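Local atomic coordinates of probable zinc protease PqqL (Escherichia coli, PDB entry 6OFT), a protein that probably acts as a periplasmic zinc-dependent endopeptidase of the M16 (insulinase) family, this chain being the first half of the protein. Residues A[213-216]-A[217-221]; A[385-388]-A[389-393]. All blocks are in the same frame, centred on the assembly; numbering follows the deposited sequence.

Contact 1 of 2, residues A[213-216]-A[217-221]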
loop_
_atom_site.group_PDB
_atom_site.type_symbol
_atom_site.label_atom_id
_atom_site.label_comp_id
_atom_site.label_asym_id
_atom_site.label_seq_id
_atom_site.Cartn_x
_atom_site.Cartn_y
_atom_site.Cartn_z
ATOM N N LEU A 213 17.437 -19.533 -10.613
ATOM C CA LEU A 213 18.303 -19.761 -9.442
ATOM C C LEU A 213 19.777 -19.533 -9.792
ATOM O O LEU A 213 20.519 -18.984 -8.978
ATOM C CB LEU A 213 18.094 -21.169 -8.843
ATOM C CG LEU A 213 16.799 -21.328 -8.034
ATOM C CD1 LEU A 213 16.382 -22.781 -7.922
ATOM C CD2 LEU A 213 16.918 -20.670 -6.659
ATOM N N ALA A 214 20.185 -19.917 -11.024
ATOM C CA ALA A 214 21.551 -19.717 -11.482
ATOM C C ALA A 214 21.846 -18.229 -11.668
ATOM O O ALA A 214 22.927 -17.805 -11.288
ATOM C CB ALA A 214 21.801 -20.480 -12.776
ATOM N N LEU A 215 20.884 -17.431 -12.219
ATOM C CA LEU A 215 21.049 -15.974 -12.419
ATOM C C LEU A 215 21.401 -15.308 -11.102
ATOM O O LEU A 215 22.350 -14.541 -11.042
ATOM C CB LEU A 215 19.752 -15.321 -12.949
ATOM C CG LEU A 215 19.560 -15.121 -14.459
ATOM C CD1 LEU A 215 18.264 -14.373 -14.724
ATOM C CD2 LEU A 215 20.721 -14.351 -15.100
ATOM N N ILE A 216 20.646 -15.640 -10.038
ATOM C CA ILE A 216 20.815 -15.104 -8.687
ATOM C C ILE A 216 22.135 -15.539 -8.067
ATOM O O ILE A 216 22.909 -14.682 -7.630
ATOM C CB ILE A 216 19.582 -15.441 -7.798
ATOM C CG1 ILE A 216 18.313 -14.750 -8.335
ATOM C CG2 ILE A 216 19.831 -15.118 -6.308
ATOM C CD1 ILE A 216 16.995 -15.347 -7.841
ATOM N N LYS A 217 22.394 -16.859 -8.012
ATOM C CA LYS A 217 23.624 -17.378 -7.410
ATOM C C LYS A 217 24.891 -16.916 -8.146
ATOM O O LYS A 217 25.848 -16.509 -7.492
ATOM C CB LYS A 217 23.577 -18.907 -7.248
ATOM C CG LYS A 217 24.656 -19.442 -6.305
ATOM C CD LYS A 217 24.538 -20.937 -6.027
ATOM C CE LYS A 217 25.749 -21.457 -5.288
ATOM N NZ LYS A 217 26.950 -21.529 -6.172
ATOM N N ASP A 218 24.892 -16.946 -9.488
ATOM C CA ASP A 218 26.063 -16.526 -10.270
ATOM C C ASP A 218 26.416 -15.060 -10.103
ATOM O O ASP A 218 27.577 -14.696 -10.290
ATOM C CB ASP A 218 25.861 -16.802 -11.767
ATOM C CG ASP A 218 25.866 -18.264 -12.177
ATOM O OD1 ASP A 218 25.602 -18.544 -13.368
ATOM O OD2 ASP A 218 26.119 -19.131 -11.307
ATOM N N ASN A 219 25.428 -14.214 -9.768
ATOM C CA ASN A 219 25.661 -12.779 -9.713
ATOM C C ASN A 219 25.558 -12.124 -8.346
ATOM O O ASN A 219 26.025 -10.997 -8.201
ATOM C CB ASN A 219 24.710 -12.093 -10.689
ATOM C CG ASN A 219 25.014 -12.464 -12.114
ATOM O OD1 ASN A 219 26.027 -12.055 -12.672
ATOM N ND2 ASN A 219 24.159 -13.256 -12.728
ATOM N N LEU A 220 24.964 -12.787 -7.351
ATOM C CA LEU A 220 24.759 -12.124 -6.056
ATOM C C LEU A 220 25.368 -12.844 -4.868
ATOM O O LEU A 220 25.348 -12.294 -3.766
ATOM C CB LEU A 220 23.241 -11.863 -5.812
ATOM C CG LEU A 220 22.523 -10.963 -6.849
ATOM C CD1 LEU A 220 21.012 -11.016 -6.684
ATOM C CD2 LEU A 220 23.024 -9.514 -6.787
ATOM N N SER A 221 25.900 -14.051 -5.067
ATOM C CA SER A 221 26.488 -14.805 -3.959
ATOM C C SER A 221 27.884 -14.294 -3.549
ATOM O O SER A 221 28.297 -14.516 -2.402
ATOM C CB SER A 221 26.487 -16.310 -4.236
ATOM O OG SER A 221 27.345 -16.660 -5.307
#

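Contact 2 of 2, residues A[385-388]-A[389-393]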
loop_
_atom_site.group_PDB
_atom_site.type_symbol
_atom_site.label_atom_id
_atom_site.label_comp_id
_atom_site.label_asym_id
_atom_site.label_seq_id
_atom_site.Cartn_x
_atom_site.Cartn_y
_atom_site.Cartn_z
ATOM N N LEU A 385 3.671 -10.194 -4.436
ATOM C CA LEU A 385 4.799 -10.971 -3.902
ATOM C C LEU A 385 5.768 -10.054 -3.124
ATOM O O LEU A 385 6.239 -10.423 -2.039
ATOM C CB LEU A 385 5.526 -11.731 -5.038
ATOM C CG LEU A 385 6.630 -12.692 -4.601
ATOM C CD1 LEU A 385 6.096 -13.765 -3.645
ATOM C CD2 LEU A 385 7.322 -13.331 -5.817
ATOM N N ALA A 386 6.015 -8.838 -3.643
ATOM C CA ALA A 386 6.864 -7.844 -2.954
ATOM C C ALA A 386 6.242 -7.469 -1.592
ATOM O O ALA A 386 6.953 -7.345 -0.597
ATOM C CB ALA A 386 7.037 -6.599 -3.821
ATOM N N SER A 387 4.909 -7.328 -1.557
ATOM C CA SER A 387 4.147 -7.014 -0.350
ATOM C C SER A 387 4.254 -8.149 0.678
ATOM O O SER A 387 4.430 -7.885 1.865
ATOM C CB SER A 387 2.682 -6.775 -0.712
ATOM O OG SER A 387 2.021 -6.146 0.369
ATOM N N SER A 388 4.155 -9.422 0.228
ATOM C CA SER A 388 4.284 -10.588 1.118
ATOM C C SER A 388 5.674 -10.619 1.725
ATOM O O SER A 388 5.834 -10.882 2.921
ATOM C CB SER A 388 4.018 -11.884 0.350
ATOM O OG SER A 388 2.740 -11.808 -0.246
ATOM N N SER A 389 6.672 -10.303 0.909
ATOM C CA SER A 389 8.074 -10.235 1.317
ATOM C C SER A 389 8.307 -9.139 2.365
ATOM O O SER A 389 8.984 -9.378 3.380
ATOM C CB SER A 389 8.965 -9.997 0.104
ATOM O OG SER A 389 10.325 -9.951 0.493
ATOM N N LEU A 390 7.739 -7.949 2.129
ATOM C CA LEU A 390 7.885 -6.824 3.054
ATOM C C LEU A 390 7.253 -7.124 4.437
ATOM O O LEU A 390 7.844 -6.817 5.477
ATOM C CB LEU A 390 7.259 -5.574 2.424
ATOM C CG LEU A 390 7.268 -4.301 3.272
ATOM C CD1 LEU A 390 8.613 -3.622 3.221
ATOM C CD2 LEU A 390 6.164 -3.342 2.833
ATOM N N ASN A 391 6.062 -7.732 4.430
ATOM C CA ASN A 391 5.295 -8.003 5.643
ATOM C C ASN A 391 5.582 -9.323 6.308
ATOM O O ASN A 391 5.020 -9.572 7.374
ATOM C CB ASN A 391 3.800 -7.877 5.350
ATOM C CG ASN A 391 3.407 -6.464 5.020
ATOM O OD1 ASN A 391 3.094 -6.135 3.876
ATOM N ND2 ASN A 391 3.433 -5.597 6.015
ATOM N N ASN A 392 6.442 -10.170 5.684
ATOM C CA ASN A 392 6.799 -11.521 6.137
ATOM C C ASN A 392 5.523 -12.371 6.341
ATOM O O ASN A 392 5.322 -13.017 7.372
ATOM C CB ASN A 392 7.733 -11.477 7.370
ATOM C CG ASN A 392 8.394 -12.796 7.710
ATOM O OD1 ASN A 392 8.812 -13.573 6.836
ATOM N ND2 ASN A 392 8.508 -13.075 9.001
ATOM N N THR A 393 4.622 -12.295 5.351
ATOM C CA THR A 393 3.352 -13.008 5.370
ATOM C C THR A 393 3.359 -13.980 4.216
ATOM O O THR A 393 3.894 -13.647 3.157
ATOM C CB THR A 393 2.143 -12.060 5.293
ATOM O OG1 THR A 393 2.222 -11.287 4.099
ATOM C CG2 THR A 393 1.994 -11.171 6.527
#

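Contact 1 of 2, residues A[213-216]-A[217-221]
Asn-219 folds its side chain back over one helical turn onto the carbonyl of Leu-215. Its CB already lies 3.4 Å from Leu-215 O, and chi1 of -66° keeps CG beside the backbone N, on the side from which that oxygen can be met. CG therefore stays close to the same atom, and ND2 closes the approach with a hydrogen bond of 2.8 Å to Leu-215 O (N-H...O 157°). The donor lies in the carbonyl plane on a lone pair, and the oxygen lies close to the amide plane of Asn-219, so the two flat groups meet nearly in plane. The other branch, OD1, accepts from Gln-111 on helix 107-122, which fixes the rotation of the amide from both ends. This occurs in the last turn of helix 209-220, which packs on strands 19-24 and 199-205 of the mixed six-stranded sheet of the M16 alpha+beta fold. Here the regular bonding frays. Lys-217 N to Leu-213 O is nearly straight at 3.0 Å, and Asp-218 N to Ala-214 O measures 2.8 Å, but Asn-219 N divides itself between two weak bonds, to Leu-215 O and Ile-216 O, both 3.3 Å long. The amide thus supplements a main-chain bond that has weakened. Leu-220 N still reaches Ile-216 O at 2.8 Å, though bent to 136°, while Ile-216 CG2 and Leu-220 CD1, 4.3 Å apart, both face the sheet side, where Phe-201 and Leu-14 touch both side chains. Beyond them, Ser-221 OG donates to Lys-217 O at 2.7 Å.

Contact 2 of 2, residues A[385-388]-A[389-393]
A Schellman-type C-cap ends helix 378-391, bringing Thr-393 back over Ser-388. Its evidence is twofold: Asn-392 has a positive phi of 54°, and Thr-393 N bonds to Ser-388 O, five residues back, at 3.1 Å. That bond is fairly straight (N-H...O 162°) and lies in the carbonyl plane on a lone pair. Three ordinary i to i+4 bonds precede the cap, from the backbone N of Ser-389, Leu-390 and Asn-391 to the O of Leu-385, Ala-386 and Ser-387 respectively, the last of them, Asn-391 N to Ser-387 O, measuring 3.0 Å. The reversal also sets Thr-393 O 3.3 Å from Ser-388 CB and lays Thr-393 OG1 3.7 Å from Ser-388 CA. Ser-388 OG, held beside its own backbone N by chi1 of -56°, bonds backward to Arg-384 O. Ser-389 takes the other course: its OG stands anti to the backbone N and meets OE1 of Gln-37 on strand 31-38, while NE2 of the same glutamine bonds to Ala-386 O. Ala-386 O thus accepts both a helical N-H and a side-chain amide, and the buried hydroxyls of Ser-388 and Ser-389 each have a polar partner, one within the helix and one on the sheet.

Contacts 1 and 2 are the last turns of two helices separated along the chain, with centres 21 Å apart and nearest atoms about 10 Å apart, and they do not touch. The six-stranded sheet relates them: 213-221 meets Tyr-20, Ile-22, Phe-201 and Val-203, whereas 385-393 meets Met-21, Thr-200, Ile-202 and Val-204. Because these alternate along strands 19-24 and 199-205, the two helices cover opposite faces of the sheet. Contact 1 is peripheral, its centre 30 Å from that of the chain, against 11 Å for contact 2. Both lie away from the predicted zinc ligands His-54, His-58 and Glu-134 and the predicted proton acceptor Glu-57.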